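Ubiquitin-conjugating enzyme (Plasmodium falciparum 3D7, PDB 2H2Y) probably acts as an E2 in passing ubiquitin to other proteins, this chain being the ubiquitin-conjugating domain of a longer, probably membrane-anchored protein. Local coordinates at residues 96-101 with 127-132; 82-87 with 120-125; 31-36 with 40-45; 10-15 with 27-32. All coordinates share one frame; numbering follows the deposited sequence.

Contact 1 (96-101 with 127-132)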
loop_
_atom_site.group_PDB
_atom_site.type_symbol
_atom_site.label_atom_id
_atom_site.label_comp_id
_atom_site.label_asym_id
_atom_site.label_seq_id
_atom_site.Cartn_x
_atom_site.Cartn_y
_atom_site.Cartn_z
ATOM N N THR A 96 -6.265 -10.780 13.680
ATOM C CA THR A 96 -7.715 -10.741 13.814
ATOM C C THR A 96 -8.435 -10.407 12.509
ATOM O O THR A 96 -9.305 -11.153 12.066
ATOM C CB THR A 96 -8.118 -9.692 14.871
ATOM O OG1 THR A 96 -7.507 -10.022 16.125
ATOM C CG2 THR A 96 -9.625 -9.632 15.030
ATOM N N HIS A 97 -8.066 -9.286 11.895
ATOM C CA HIS A 97 -8.704 -8.839 10.660
ATOM C C HIS A 97 -8.086 -9.318 9.347
ATOM O O HIS A 97 -8.523 -8.895 8.279
ATOM C CB HIS A 97 -8.775 -7.310 10.633
ATOM C CG HIS A 97 -9.589 -6.720 11.742
ATOM N ND1 HIS A 97 -10.920 -7.022 11.927
ATOM C CD2 HIS A 97 -9.266 -5.827 12.706
ATOM C CE1 HIS A 97 -11.385 -6.337 12.959
ATOM N NE2 HIS A 97 -10.401 -5.604 13.449
ATOM N N VAL A 98 -7.073 -10.177 9.405
ATOM C CA VAL A 98 -6.470 -10.670 8.169
ATOM C C VAL A 98 -6.832 -12.139 7.932
ATOM O O VAL A 98 -6.859 -12.946 8.866
ATOM C CB VAL A 98 -4.936 -10.510 8.177
ATOM C CG1 VAL A 98 -4.369 -10.888 6.812
ATOM C CG2 VAL A 98 -4.566 -9.080 8.518
ATOM N N TYR A 99 -7.108 -12.472 6.675
ATOM C CA TYR A 99 -7.499 -13.824 6.295
ATOM C C TYR A 99 -6.412 -14.596 5.556
ATOM O O TYR A 99 -5.447 -14.017 5.067
ATOM C CB TYR A 99 -8.785 -13.751 5.468
ATOM C CG TYR A 99 -9.901 -13.066 6.236
ATOM C CD1 TYR A 99 -10.458 -13.663 7.370
ATOM C CD2 TYR A 99 -10.331 -11.789 5.891
ATOM C CE1 TYR A 99 -11.407 -12.998 8.145
ATOM C CE2 TYR A 99 -11.280 -11.113 6.661
ATOM C CZ TYR A 99 -11.812 -11.723 7.788
ATOM O OH TYR A 99 -12.730 -11.052 8.568
ATOM N N SER A 100 -6.580 -15.912 5.496
ATOM C CA SER A 100 -5.627 -16.817 4.852
ATOM C C SER A 100 -5.206 -16.387 3.451
ATOM O O SER A 100 -4.031 -16.480 3.106
ATOM C CB SER A 100 -6.221 -18.227 4.771
ATOM O OG SER A 100 -6.916 -18.563 5.961
ATOM N N ASN A 101 -6.165 -15.939 2.642
ATOM C CA ASN A 101 -5.868 -15.508 1.275
ATOM C C ASN A 101 -5.135 -14.165 1.243
ATOM O O ASN A 101 -4.569 -13.773 0.219
ATOM C CB ASN A 101 -7.156 -15.421 0.449
ATOM C CG ASN A 101 -8.185 -14.499 1.063
ATOM O OD1 ASN A 101 -9.262 -14.297 0.502
ATOM N ND2 ASN A 101 -7.862 -13.934 2.221
ATOM N N ILE A 127 -0.734 -0.716 8.960
ATOM C CA ILE A 127 0.382 -0.935 9.885
ATOM C C ILE A 127 -0.029 -0.769 11.341
ATOM O O ILE A 127 0.448 -1.503 12.205
ATOM C CB ILE A 127 1.557 0.036 9.653
ATOM C CG1 ILE A 127 1.969 0.068 8.184
ATOM C CG2 ILE A 127 2.733 -0.404 10.492
ATOM C CD1 ILE A 127 2.741 -1.124 7.740
ATOM N N SER A 128 -0.893 0.200 11.629
ATOM C CA SER A 128 -1.304 0.406 13.011
ATOM C C SER A 128 -2.313 -0.660 13.408
ATOM O O SER A 128 -2.431 -1.007 14.584
ATOM C CB SER A 128 -1.894 1.811 13.223
ATOM O OG SER A 128 -3.159 1.954 12.613
ATOM N N MET A 129 -3.036 -1.189 12.429
ATOM C CA MET A 129 -4.006 -2.234 12.715
ATOM C C MET A 129 -3.239 -3.452 13.210
ATOM O O MET A 129 -3.681 -4.145 14.133
ATOM C CB MET A 129 -4.781 -2.607 11.462
ATOM C CG MET A 129 -5.735 -3.751 11.662
ATOM S SD MET A 129 -6.251 -4.379 10.092
ATOM C CE MET A 129 -4.873 -5.429 9.719
ATOM N N LEU A 130 -2.089 -3.710 12.587
ATOM C CA LEU A 130 -1.248 -4.834 12.974
ATOM C C LEU A 130 -0.710 -4.627 14.383
ATOM O O LEU A 130 -0.509 -5.587 15.118
ATOM C CB LEU A 130 -0.091 -5.017 11.986
ATOM C CG LEU A 130 -0.466 -5.566 10.602
ATOM C CD1 LEU A 130 0.765 -5.659 9.719
ATOM C CD2 LEU A 130 -1.110 -6.928 10.752
ATOM N N SER A 131 -0.474 -3.378 14.767
ATOM C CA SER A 131 0.009 -3.103 16.111
ATOM C C SER A 131 -1.196 -3.088 17.050
ATOM O O SER A 131 -1.940 -2.109 17.112
ATOM C CB SER A 131 0.730 -1.758 16.152
ATOM O OG SER A 131 1.792 -1.735 15.215
ATOM N N SER A 132 -1.394 -4.196 17.759
ATOM C CA SER A 132 -2.501 -4.348 18.701
ATOM C C SER A 132 -2.682 -5.822 19.074
ATOM O O SER A 132 -2.399 -6.717 18.271
ATOM C CB SER A 132 -3.793 -3.798 18.092
#

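Contact 2 (82-87 with 120-125)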
loop_
_atom_site.group_PDB
_atom_site.type_symbol
_atom_site.label_atom_id
_atom_site.label_comp_id
_atom_site.label_asym_id
_atom_site.label_seq_id
_atom_site.Cartn_x
_atom_site.Cartn_y
_atom_site.Cartn_z
ATOM N N LYS A 82 -12.960 4.192 -7.635
ATOM C CA LYS A 82 -13.095 2.856 -7.073
ATOM C C LYS A 82 -11.829 2.721 -6.243
ATOM O O LYS A 82 -10.735 3.014 -6.720
ATOM C CB LYS A 82 -13.107 1.779 -8.160
ATOM C CG LYS A 82 -14.360 1.738 -9.024
ATOM C CD LYS A 82 -14.553 0.341 -9.620
ATOM C CE LYS A 82 -13.295 -0.142 -10.350
ATOM N NZ LYS A 82 -13.385 -1.577 -10.747
ATOM N N PRO A 83 -11.952 2.287 -4.988
ATOM C CA PRO A 83 -10.750 2.154 -4.166
ATOM C C PRO A 83 -9.718 1.227 -4.771
ATOM O O PRO A 83 -10.012 0.468 -5.693
ATOM C CB PRO A 83 -11.294 1.601 -2.854
ATOM C CG PRO A 83 -12.465 0.782 -3.300
ATOM C CD PRO A 83 -13.118 1.700 -4.309
ATOM N N PRO A 84 -8.479 1.298 -4.275
ATOM C CA PRO A 84 -7.444 0.417 -4.808
ATOM C C PRO A 84 -7.660 -0.945 -4.156
ATOM O O PRO A 84 -8.145 -1.023 -3.026
ATOM C CB PRO A 84 -6.162 1.077 -4.329
ATOM C CG PRO A 84 -6.564 1.642 -3.009
ATOM C CD PRO A 84 -7.900 2.274 -3.334
ATOM N N ILE A 85 -7.329 -2.013 -4.875
ATOM C CA ILE A 85 -7.465 -3.362 -4.343
ATOM C C ILE A 85 -6.182 -3.624 -3.551
ATOM O O ILE A 85 -5.103 -3.750 -4.125
ATOM C CB ILE A 85 -7.625 -4.398 -5.492
ATOM C CG1 ILE A 85 -9.063 -4.394 -6.018
ATOM C CG2 ILE A 85 -7.296 -5.785 -4.998
ATOM C CD1 ILE A 85 -9.472 -3.138 -6.722
ATOM N N VAL A 86 -6.303 -3.687 -2.230
ATOM C CA VAL A 86 -5.148 -3.890 -1.360
ATOM C C VAL A 86 -5.278 -5.143 -0.498
ATOM O O VAL A 86 -6.332 -5.395 0.093
ATOM C CB VAL A 86 -4.937 -2.652 -0.432
ATOM C CG1 VAL A 86 -3.787 -2.889 0.528
ATOM C CG2 VAL A 86 -4.663 -1.418 -1.275
ATOM N N TYR A 87 -4.196 -5.914 -0.415
ATOM C CA TYR A 87 -4.185 -7.139 0.371
ATOM C C TYR A 87 -2.770 -7.668 0.514
ATOM O O TYR A 87 -1.890 -7.313 -0.256
ATOM C CB TYR A 87 -5.050 -8.189 -0.312
ATOM C CG TYR A 87 -4.711 -8.374 -1.771
ATOM C CD1 TYR A 87 -3.672 -9.215 -2.172
ATOM C CD2 TYR A 87 -5.413 -7.687 -2.753
ATOM C CE1 TYR A 87 -3.347 -9.366 -3.518
ATOM C CE2 TYR A 87 -5.091 -7.833 -4.095
ATOM C CZ TYR A 87 -4.061 -8.665 -4.468
ATOM O OH TYR A 87 -3.741 -8.762 -5.798
ATOM N N SER A 120 -0.291 5.889 0.852
ATOM C CA SER A 120 0.618 5.819 1.993
ATOM C C SER A 120 -0.210 5.727 3.271
ATOM O O SER A 120 0.164 5.036 4.215
ATOM C CB SER A 120 1.521 7.056 2.052
ATOM O OG SER A 120 0.761 8.231 2.275
ATOM N N GLY A 121 -1.343 6.429 3.285
ATOM C CA GLY A 121 -2.221 6.429 4.444
ATOM C C GLY A 121 -2.949 5.113 4.623
ATOM O O GLY A 121 -3.060 4.607 5.741
ATOM N N LEU A 122 -3.459 4.555 3.533
ATOM C CA LEU A 122 -4.143 3.284 3.620
ATOM C C LEU A 122 -3.171 2.301 4.253
ATOM O O LEU A 122 -3.484 1.638 5.243
ATOM C CB LEU A 122 -4.536 2.786 2.228
ATOM C CG LEU A 122 -5.552 3.623 1.446
ATOM C CD1 LEU A 122 -5.807 2.969 0.104
ATOM C CD2 LEU A 122 -6.847 3.755 2.231
ATOM N N ILE A 123 -1.970 2.238 3.692
ATOM C CA ILE A 123 -0.954 1.313 4.178
ATOM C C ILE A 123 -0.562 1.583 5.625
ATOM O O ILE A 123 -0.357 0.647 6.403
ATOM C CB ILE A 123 0.324 1.343 3.280
ATOM C CG1 ILE A 123 -0.029 0.960 1.841
ATOM C CG2 ILE A 123 1.374 0.381 3.820
ATOM C CD1 ILE A 123 -0.702 -0.385 1.720
ATOM N N LEU A 124 -0.453 2.855 5.994
ATOM C CA LEU A 124 -0.079 3.190 7.361
ATOM C C LEU A 124 -1.194 2.779 8.306
ATOM O O LEU A 124 -0.931 2.366 9.436
ATOM C CB LEU A 124 0.179 4.679 7.510
ATOM C CG LEU A 124 0.479 5.053 8.965
ATOM C CD1 LEU A 124 1.790 4.443 9.404
ATOM C CD2 LEU A 124 0.528 6.559 9.093
ATOM N N SER A 125 -2.438 2.902 7.847
ATOM C CA SER A 125 -3.582 2.506 8.668
ATOM C C SER A 125 -3.420 1.015 8.927
ATOM O O SER A 125 -3.559 0.553 10.061
ATOM C CB SER A 125 -4.909 2.761 7.936
ATOM O OG SER A 125 -5.076 4.140 7.615
#

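Contact 3 (31-36 with 40-45)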
loop_
_atom_site.group_PDB
_atom_site.type_symbol
_atom_site.label_atom_id
_atom_site.label_comp_id
_atom_site.label_asym_id
_atom_site.label_seq_id
_atom_site.Cartn_x
_atom_site.Cartn_y
_atom_site.Cartn_z
ATOM N N ASN A 31 4.319 10.735 -3.474
ATOM C CA ASN A 31 4.072 10.997 -2.074
ATOM C C ASN A 31 4.524 9.792 -1.266
ATOM O O ASN A 31 5.031 9.943 -0.154
ATOM C CB ASN A 31 2.595 11.267 -1.806
ATOM C CG ASN A 31 2.264 11.222 -0.315
ATOM O OD1 ASN A 31 2.009 10.150 0.252
ATOM N ND2 ASN A 31 2.293 12.383 0.332
ATOM N N PHE A 32 4.361 8.596 -1.827
ATOM C CA PHE A 32 4.751 7.398 -1.108
ATOM C C PHE A 32 6.257 7.378 -0.871
ATOM O O PHE A 32 6.717 7.016 0.217
ATOM C CB PHE A 32 4.313 6.141 -1.859
ATOM C CG PHE A 32 4.268 4.916 -0.991
ATOM C CD1 PHE A 32 3.088 4.547 -0.345
ATOM C CD2 PHE A 32 5.418 4.159 -0.769
ATOM C CE1 PHE A 32 3.051 3.434 0.518
ATOM C CE2 PHE A 32 5.393 3.052 0.090
ATOM C CZ PHE A 32 4.204 2.689 0.736
ATOM N N LEU A 33 7.025 7.766 -1.887
ATOM C CA LEU A 33 8.483 7.814 -1.764
ATOM C C LEU A 33 8.909 8.902 -0.761
ATOM O O LEU A 33 9.834 8.706 0.023
ATOM C CB LEU A 33 9.125 8.111 -3.123
ATOM C CG LEU A 33 8.928 7.145 -4.292
ATOM C CD1 LEU A 33 9.477 7.791 -5.535
ATOM C CD2 LEU A 33 9.629 5.825 -4.037
ATOM N N LYS A 34 8.219 10.039 -0.784
ATOM C CA LYS A 34 8.528 11.150 0.108
ATOM C C LYS A 34 8.080 10.960 1.565
ATOM O O LYS A 34 8.771 11.403 2.487
ATOM C CB LYS A 34 7.922 12.433 -0.458
ATOM C CG LYS A 34 8.215 13.696 0.351
ATOM C CD LYS A 34 7.646 14.924 -0.358
ATOM C CE LYS A 34 7.779 16.187 0.477
ATOM N NZ LYS A 34 7.066 17.344 -0.159
ATOM N N ASN A 35 6.929 10.321 1.779
ATOM C CA ASN A 35 6.411 10.085 3.135
ATOM C C ASN A 35 6.082 8.612 3.341
ATOM O O ASN A 35 4.920 8.242 3.545
ATOM C CB ASN A 35 5.147 10.903 3.378
ATOM C CG ASN A 35 5.364 12.368 3.170
ATOM O OD1 ASN A 35 6.231 12.970 3.800
ATOM N ND2 ASN A 35 4.578 12.961 2.281
ATOM N N PRO A 36 7.107 7.753 3.327
ATOM C CA PRO A 36 6.912 6.316 3.498
ATOM C C PRO A 36 6.308 5.945 4.837
ATOM O O PRO A 36 6.615 6.572 5.853
ATOM C CB PRO A 36 8.327 5.753 3.362
ATOM C CG PRO A 36 9.094 6.853 2.689
ATOM C CD PRO A 36 8.536 8.075 3.323
ATOM N N CYS A 40 8.441 0.540 5.769
ATOM C CA CYS A 40 7.996 0.009 4.486
ATOM C C CYS A 40 8.941 0.461 3.383
ATOM O O CYS A 40 9.581 1.498 3.492
ATOM C CB CYS A 40 6.598 0.513 4.132
ATOM S SG CYS A 40 5.350 0.137 5.327
ATOM N N THR A 41 9.029 -0.334 2.327
ATOM C CA THR A 41 9.840 -0.002 1.164
ATOM C C THR A 41 8.859 -0.211 0.024
ATOM O O THR A 41 7.703 -0.565 0.269
ATOM C CB THR A 41 11.044 -0.948 0.997
ATOM O OG1 THR A 41 10.608 -2.311 1.092
ATOM C CG2 THR A 41 12.090 -0.662 2.064
ATOM N N ILE A 42 9.280 0.004 -1.215
ATOM C CA ILE A 42 8.337 -0.185 -2.305
ATOM C C ILE A 42 8.970 -0.590 -3.623
ATOM O O ILE A 42 10.181 -0.517 -3.801
ATOM C CB ILE A 42 7.508 1.096 -2.530
ATOM C CG1 ILE A 42 6.306 0.790 -3.425
ATOM C CG2 ILE A 42 8.380 2.166 -3.158
ATOM C CD1 ILE A 42 5.351 1.945 -3.598
ATOM N N ASP A 43 8.133 -1.039 -4.545
ATOM C CA ASP A 43 8.594 -1.423 -5.860
ATOM C C ASP A 43 7.399 -1.639 -6.753
ATOM O O ASP A 43 6.553 -2.477 -6.460
ATOM C CB ASP A 43 9.424 -2.698 -5.799
ATOM C CG ASP A 43 9.962 -3.085 -7.155
ATOM O OD1 ASP A 43 10.344 -2.167 -7.919
ATOM O OD2 ASP A 43 10.007 -4.296 -7.456
ATOM N N VAL A 44 7.314 -0.876 -7.835
ATOM C CA VAL A 44 6.192 -1.026 -8.743
ATOM C C VAL A 44 6.573 -1.900 -9.918
ATOM O O VAL A 44 7.745 -2.023 -10.278
ATOM C CB VAL A 44 5.667 0.333 -9.273
ATOM C CG1 VAL A 44 5.468 1.294 -8.120
ATOM C CG2 VAL A 44 6.616 0.901 -10.296
ATOM N N HIS A 45 5.559 -2.521 -10.498
ATOM C CA HIS A 45 5.733 -3.400 -11.634
ATOM C C HIS A 45 6.293 -2.596 -12.801
ATOM O O HIS A 45 5.842 -1.479 -13.079
ATOM C CB HIS A 45 4.380 -3.999 -12.016
ATOM C CG HIS A 45 4.463 -5.077 -13.047
ATOM N ND1 HIS A 45 5.195 -4.942 -14.206
ATOM C CD2 HIS A 45 3.893 -6.303 -13.100
ATOM C CE1 HIS A 45 5.074 -6.041 -14.931
ATOM N NE2 HIS A 45 4.289 -6.883 -14.283
#

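Contact 4 (10-15 with 27-32)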
loop_
_atom_site.group_PDB
_atom_site.type_symbol
_atom_site.label_atom_id
_atom_site.label_comp_id
_atom_site.label_asym_id
_atom_site.label_seq_id
_atom_site.Cartn_x
_atom_site.Cartn_y
_atom_site.Cartn_z
ATOM N N LYS A 10 11.941 4.660 -12.263
ATOM C CA LYS A 10 10.978 5.736 -12.338
ATOM C C LYS A 10 9.871 5.715 -13.389
ATOM O O LYS A 10 10.114 5.666 -14.600
ATOM C CB LYS A 10 11.731 7.062 -12.448
ATOM C CG LYS A 10 12.715 7.315 -11.318
ATOM C CD LYS A 10 13.970 6.471 -11.444
ATOM C CE LYS A 10 14.929 6.766 -10.306
ATOM N NZ LYS A 10 15.178 8.230 -10.171
ATOM N N HIS A 11 8.644 5.743 -12.880
ATOM C CA HIS A 11 7.440 5.834 -13.684
ATOM C C HIS A 11 7.142 7.301 -13.401
ATOM O O HIS A 11 6.194 7.886 -13.918
ATOM C CB HIS A 11 6.311 4.981 -13.108
ATOM C CG HIS A 11 6.336 3.549 -13.539
ATOM N ND1 HIS A 11 7.243 2.635 -13.048
ATOM C CD2 HIS A 11 5.535 2.864 -14.391
ATOM C CE1 HIS A 11 6.997 1.449 -13.575
ATOM N NE2 HIS A 11 5.966 1.561 -14.392
ATOM N N ILE A 12 7.977 7.867 -12.532
ATOM C CA ILE A 12 7.895 9.260 -12.125
ATOM C C ILE A 12 8.233 10.116 -13.331
ATOM O O ILE A 12 7.729 11.226 -13.484
ATOM C CB ILE A 12 8.925 9.583 -11.036
ATOM C CG1 ILE A 12 8.841 8.557 -9.910
ATOM C CG2 ILE A 12 8.690 10.983 -10.505
ATOM C CD1 ILE A 12 9.891 8.756 -8.845
ATOM N N LYS A 13 9.110 9.587 -14.179
ATOM C CA LYS A 13 9.530 10.286 -15.382
ATOM C C LYS A 13 8.348 10.445 -16.329
ATOM O O LYS A 13 7.834 11.546 -16.512
ATOM C CB LYS A 13 10.651 9.510 -16.082
ATOM N N THR A 14 7.917 9.334 -16.919
ATOM C CA THR A 14 6.804 9.340 -17.867
ATOM C C THR A 14 5.749 10.402 -17.569
ATOM O O THR A 14 5.293 10.548 -16.436
ATOM C CB THR A 14 6.124 7.939 -17.960
ATOM O OG1 THR A 14 4.700 8.094 -17.963
ATOM C CG2 THR A 14 6.552 7.048 -16.806
ATOM N N LYS A 15 5.384 11.155 -18.600
ATOM C CA LYS A 15 4.391 12.206 -18.463
ATOM C C LYS A 15 2.999 11.621 -18.676
ATOM O O LYS A 15 2.685 11.131 -19.763
ATOM C CB LYS A 15 4.653 13.316 -19.487
ATOM C CG LYS A 15 3.746 14.526 -19.317
ATOM C CD LYS A 15 4.080 15.648 -20.289
ATOM C CE LYS A 15 3.170 16.853 -20.052
ATOM N NZ LYS A 15 3.423 17.976 -21.006
ATOM N N LYS A 27 1.026 10.595 -8.860
ATOM C CA LYS A 27 1.111 11.569 -7.785
ATOM C C LYS A 27 1.173 10.825 -6.457
ATOM O O LYS A 27 1.905 11.221 -5.548
ATOM C CB LYS A 27 -0.089 12.515 -7.820
ATOM C CG LYS A 27 0.174 13.846 -7.125
ATOM C CD LYS A 27 -0.755 14.942 -7.628
ATOM C CE LYS A 27 -2.143 14.831 -7.028
ATOM N NZ LYS A 27 -2.103 15.062 -5.556
ATOM N N GLU A 28 0.422 9.729 -6.360
ATOM C CA GLU A 28 0.402 8.916 -5.147
ATOM C C GLU A 28 1.725 8.197 -4.911
ATOM O O GLU A 28 2.121 7.987 -3.760
ATOM C CB GLU A 28 -0.727 7.894 -5.214
ATOM C CG GLU A 28 -2.102 8.515 -5.114
ATOM C CD GLU A 28 -2.432 8.990 -3.714
ATOM O OE1 GLU A 28 -3.436 9.719 -3.561
ATOM O OE2 GLU A 28 -1.699 8.631 -2.770
ATOM N N LEU A 29 2.404 7.818 -5.992
ATOM C CA LEU A 29 3.688 7.136 -5.869
ATOM C C LEU A 29 4.716 8.087 -5.253
ATOM O O LEU A 29 5.368 7.745 -4.258
ATOM C CB LEU A 29 4.179 6.653 -7.239
ATOM C CG LEU A 29 5.559 5.972 -7.283
ATOM C CD1 LEU A 29 5.553 4.685 -6.471
ATOM C CD2 LEU A 29 5.920 5.674 -8.727
ATOM N N ASN A 30 4.844 9.282 -5.841
ATOM C CA ASN A 30 5.785 10.298 -5.356
ATOM C C ASN A 30 5.575 10.604 -3.885
ATOM O O ASN A 30 6.541 10.736 -3.129
ATOM C CB ASN A 30 5.661 11.592 -6.161
ATOM C CG ASN A 30 6.179 11.442 -7.564
ATOM O OD1 ASN A 30 7.241 10.853 -7.781
ATOM N ND2 ASN A 30 5.442 11.977 -8.532
ATOM N N ASN A 31 4.319 10.735 -3.474
ATOM C CA ASN A 31 4.072 10.997 -2.074
ATOM C C ASN A 31 4.524 9.792 -1.266
ATOM O O ASN A 31 5.031 9.943 -0.154
ATOM C CB ASN A 31 2.595 11.267 -1.806
ATOM C CG ASN A 31 2.264 11.222 -0.315
ATOM O OD1 ASN A 31 2.009 10.150 0.252
ATOM N ND2 ASN A 31 2.293 12.383 0.332
ATOM N N PHE A 32 4.361 8.596 -1.827
ATOM C CA PHE A 32 4.751 7.398 -1.108
ATOM C C PHE A 32 6.257 7.378 -0.871
ATOM O O PHE A 32 6.717 7.016 0.217
ATOM C CB PHE A 32 4.313 6.141 -1.859
ATOM C CG PHE A 32 4.268 4.916 -0.991
ATOM C CD1 PHE A 32 3.088 4.547 -0.345
ATOM C CD2 PHE A 32 5.418 4.159 -0.769
ATOM C CE1 PHE A 32 3.051 3.434 0.518
ATOM C CE2 PHE A 32 5.393 3.052 0.090
ATOM C CZ PHE A 32 4.204 2.689 0.736
#

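Contact 1 (96-101 with 127-132)
His97 probably takes the third place of the family's His-Pro-Asn tripeptide, here His95-Thr96-His97, ten residues ahead of Cys105 at its start, and it meets Met129 of helix 119-130, as does Val98 after it. With no hydrogen bond across the contact, the thioether does the joining. The Met129 chain runs extended through its first two torsions, CG anti to the backbone N (chi1 176°), and bends at the third, so that sulfur and methyl meet different residues. Met129 SD lies 3.9 Å from His97 CB, while Met129 CE reaches Val98 CG2, also at 3.9 Å, the two side chains crossing at a slant. The sulfur stands oblique to the imidazole, 5.1 Å from Met129 SD to the centroid of the His97 ring and 68° off its normal, and Met129 CG sits at the ring edge. On one face of the same ring lies Thr96 CG2. The methionine spans a buried valine and a partly exposed histidine. Around this junction the loop is held by backbone bonding between His97 and Cys105, Met129 also touches His95 and Leu106, and Val98 and Leu130 both pack on Phe88 of strand 85-88, with Leu130 reaching Tyr56 of strand 51-57.

Contact 2 (82-87 with 120-125)
Gly121 O, in the helical turn whose Leu122 packs on Pro84, is gripped by two donors from one residue: Ser125 N and Ser125 OG each approach Gly121 O to 2.8 Å, from opposite faces of its carbonyl plane. The first is the ordinary helical bond. The second comes from a hydroxyl that chi1 of -60° swings back along the helix; it stands above the plane, with a C=O...O angle of 138°. That hydroxyl is thereby satisfied within the helix, and the side chains that meet the strand segment are hydrocarbon. Leu122 CD1 meets the proline ring, 3.5 Å from Pro84 CG and 4.1 Å from Pro84 CD. One residue on, Ile123 CD1 stands 4.1 Å from Val86 CG1, the two side chains passing at a slant. The CA-CB bond of Ile123 does not aim at the strand; chi2 of -56° bends its CD1 over to it, whereas Leu122 points there directly. Pro83 and Pro84 close the Pro-x-x-Pro-Pro motif familiar from ubiquitin-conjugating enzymes, and the chain then enters strand 85-88, an outer strand of the four-stranded sheet. Tyr113 and Ile119 also touch Pro84, Val108 meets Leu122, and Val86 also touches Ile71 and Ile126. All four touching residues are buried and no hydrogen bond crosses, which implies that shape and exclusion of water, without directional bonding, hold helix and strand together here.

Contact 3 (31-36 with 40-45)
Phe32 and Ile42 make the tight part of this contact; the looser part lies between Pro36, which is partly exposed, and Cys40, which is buried. A chi1 of -161°, with CG opposite the backbone N, carries the Phe32 ring out from the helix to the strand. There Phe32 CD2 lies 3.6 Å from Ile42 CD1, and Phe32 CE2 is 3.9 Å from Ile42 CB, the two side chains crossing obliquely. The second branch of Ile42 serves another neighbour: its CG2 meets Leu33 CD2 at 4.0 Å, those two side chains crossing at about a right angle. Helix 21-34 is the N-terminal helix of the ubiquitin-conjugating fold, and after a short connection the chain returns as strand 40-44, an outer strand of the antiparallel sheet, so the contact joins this helix to the first strand of the sheet. Val54 of the adjoining strand 51-57 also touches Phe32 and Cys40, and Ser120 of helix 119-130 packs on Phe32, while Leu29, a turn earlier, also touches Ile42. Near the connection the approach slackens, although the backbones draw together, with Pro36 CA and Cys40 CA 6.5 Å apart; Pro36 CB comes no nearer than 4.4 Å to Cys40 O. Here the helix has already ended, its last turn carrying a bond of 2.7 Å from Asn35 N to Asn31 O. The CB of exposed Thr41 points away from the helix, and Thr41 O lies 4.3 Å from Phe32 CE2.

Contact 4 (10-15 with 27-32)
The irregular 10-15 loop passes beside one face of helix 21-34, coming nearest where Ile12 CA and Asn30 CA are 7.2 Å apart. This helix opens the ubiquitin-conjugating fold, and the loop before it comes back to lie beside its Leu29 and Asn30. No hydrogen bond links the two; side chains alone make the contact. Leu29 points to the loop, and its CD2 receives two neighbours, Ile12 CG1 at 4.3 Å and His11 CB at 4.5 Å, both rather loose approaches. Leu29 also packs against Ile42 and Val44 of strand 40-44 and against Trp52, so it touches both loop and sheet; His11 also touches Val44, along with Ile49 and Tyr16. Glu28 of the same helix bonds Arg24 and Ile119 N, the latter at the start of helix 119-130. Asn30 and Ile12, both partly exposed, slant across each other. With CG set anti to the carbonyl carbon, chi1 -70°, the Asn30 amide leans to the loop. Ile12 CG2 is modelled nearest to its oxygen, at a separation too short to rely on at this resolution; Asn30 OD1 also lies 3.5 Å from both Ile12 CG1 and Ile12 CD1, a polar oxygen resting against hydrocarbon.

Overall arrangement
Along the chain, contact 4 and contact 3 come first and share helix 21-34, with centres about 10 Å apart; contacts 2 and 1 follow, share helix 119-130 and interleave in sequence, with centres about 13 Å apart. Contacts 1 and 4 are the farthest pair, about 28 Å between centres, on opposite sides of the chain's centre. Contacts 2 and 3 reach the two outer strands of the antiparallel sheet, 85-88 and 40-44, and join where Ile123 packs on Phe32. Ile127 meets Cys40 between contacts 1 and 3. The two helices are fastened to one sheet and to each other, giving the ubiquitin-conjugating domain, with the loop of contact 1, probably the family's His-Pro-Asn region, toward one end.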